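Side-chain contact in ornithine carbamoyltransferase, mitochondrial (Coccidioides immitis, PDB 3SDS), which catalyses the transfer of the carbamoyl group of carbamoyl phosphate to L-ornithine, giving L-citrulline and phosphate in arginine biosynthesis: residues A[35-38]-A[39-43]. Numbering follows the deposited sequence.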
# COMPACT_ATOMS: atom_id res chain seq x y z
N THR A 35 3.52 7.82 -35.75
CA THR A 35 4.65 6.92 -35.50
C THR A 35 4.83 6.55 -34.01
O THR A 35 4.95 5.38 -33.66
CB THR A 35 5.97 7.51 -36.02
OG1 THR A 35 5.86 7.73 -37.44
CG2 THR A 35 7.16 6.58 -35.74
N GLU A 36 4.85 7.55 -33.14
CA GLU A 36 4.98 7.35 -31.71
C GLU A 36 3.90 6.43 -31.16
O GLU A 36 4.16 5.67 -30.21
CB GLU A 36 4.94 8.70 -30.96
CG GLU A 36 6.22 9.54 -31.00
CD GLU A 36 6.01 10.97 -30.46
OE1 GLU A 36 4.82 11.40 -30.39
OE2 GLU A 36 7.02 11.66 -30.14
N PHE A 37 2.69 6.49 -31.72
CA PHE A 37 1.58 5.68 -31.21
C PHE A 37 1.70 4.22 -31.65
O PHE A 37 1.45 3.31 -30.85
CB PHE A 37 0.22 6.26 -31.64
CG PHE A 37 -0.96 5.51 -31.06
CD1 PHE A 37 -1.42 5.79 -29.78
CD2 PHE A 37 -1.60 4.52 -31.79
CE1 PHE A 37 -2.51 5.08 -29.24
CE2 PHE A 37 -2.69 3.82 -31.27
CZ PHE A 37 -3.14 4.10 -30.00
N ALA A 38 2.07 4.00 -32.90
CA ALA A 38 2.26 2.64 -33.37
C ALA A 38 3.39 1.94 -32.59
O ALA A 38 3.29 0.74 -32.30
CB ALA A 38 2.49 2.61 -34.84
N THR A 39 4.43 2.71 -32.25
CA THR A 39 5.60 2.19 -31.52
C THR A 39 5.26 1.73 -30.08
O THR A 39 5.74 0.67 -29.62
CB THR A 39 6.76 3.22 -31.52
OG1 THR A 39 7.21 3.42 -32.87
CG2 THR A 39 7.94 2.76 -30.69
N LEU A 40 4.42 2.51 -29.39
CA LEU A 40 3.94 2.12 -28.05
C LEU A 40 3.16 0.80 -28.12
O LEU A 40 3.31 -0.08 -27.25
CB LEU A 40 3.08 3.23 -27.42
CG LEU A 40 3.75 4.55 -27.00
CD1 LEU A 40 2.75 5.50 -26.36
CD2 LEU A 40 4.90 4.31 -26.03
N VAL A 41 2.37 0.65 -29.18
CA VAL A 41 1.59 -0.55 -29.35
C VAL A 41 2.48 -1.75 -29.70
O VAL A 41 2.36 -2.81 -29.08
CB VAL A 41 0.39 -0.33 -30.34
CG1 VAL A 41 -0.33 -1.63 -30.66
CG2 VAL A 41 -0.61 0.66 -29.74
N ARG A 42 3.40 -1.60 -30.66
CA ARG A 42 4.32 -2.71 -30.95
C ARG A 42 5.12 -3.14 -29.71
O ARG A 42 5.23 -4.33 -29.42
CB ARG A 42 5.24 -2.42 -32.13
CG ARG A 42 4.51 -2.50 -33.48
CD ARG A 42 5.42 -2.17 -34.66
NE ARG A 42 5.87 -0.78 -34.64
CZ ARG A 42 5.51 0.15 -35.51
NH1 ARG A 42 4.68 -0.15 -36.51
NH2 ARG A 42 5.98 1.39 -35.39
N ASN A 43 5.64 -2.16 -28.95
CA ASN A 43 6.39 -2.47 -27.73
C ASN A 43 5.59 -3.30 -26.71
O ASN A 43 6.11 -4.30 -26.17
CB ASN A 43 6.99 -1.19 -27.09
CG ASN A 43 8.06 -0.50 -27.98
OD1 ASN A 43 8.43 -1.00 -29.06
ND2 ASN A 43 8.53 0.66 -27.53
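Thr-35 to Ala-38 and Thr-39 to Asn-43 are successive turns of one alpha-helix, 34-51, in the carbamoyl-phosphate-binding half of the OTCase fold. Four i to i+4 backbone bonds join them. The first runs from Thr-39 N to Thr-35 O (3.1 Å) and the last from Arg-42 N to Ala-38 O (2.9 Å). The side-chain hydroxyl of Thr-39 also turns back onto the helix. With OG1 beside its own backbone N (chi1 -64°), it donates to Thr-35 O at 3.1 Å, from above the carbonyl plane. Thr-35 O therefore accepts two bonds from one residue. On the buried side, Val-41 CG2 lies over one face of the Phe-37 ring, 4.1 Å from CE2. Ile-160 of helix 156-169 packs against both residues and against Leu-40, which also touches Ala-344 of helix 327-347. The CB of Glu-36 heads away from the next turn; OE2 forms a salt bridge with Arg-24 and OE1 accepts from Thr-33 N. Arg-42 bends at chi3 (-66°) and lays its guanidinium face over Ala-38 CB, which sits 3.7 Å from NH2. That NH2 donates to Pro-181 O and, weakly, to Thr-39 OG1 at 3.5 Å.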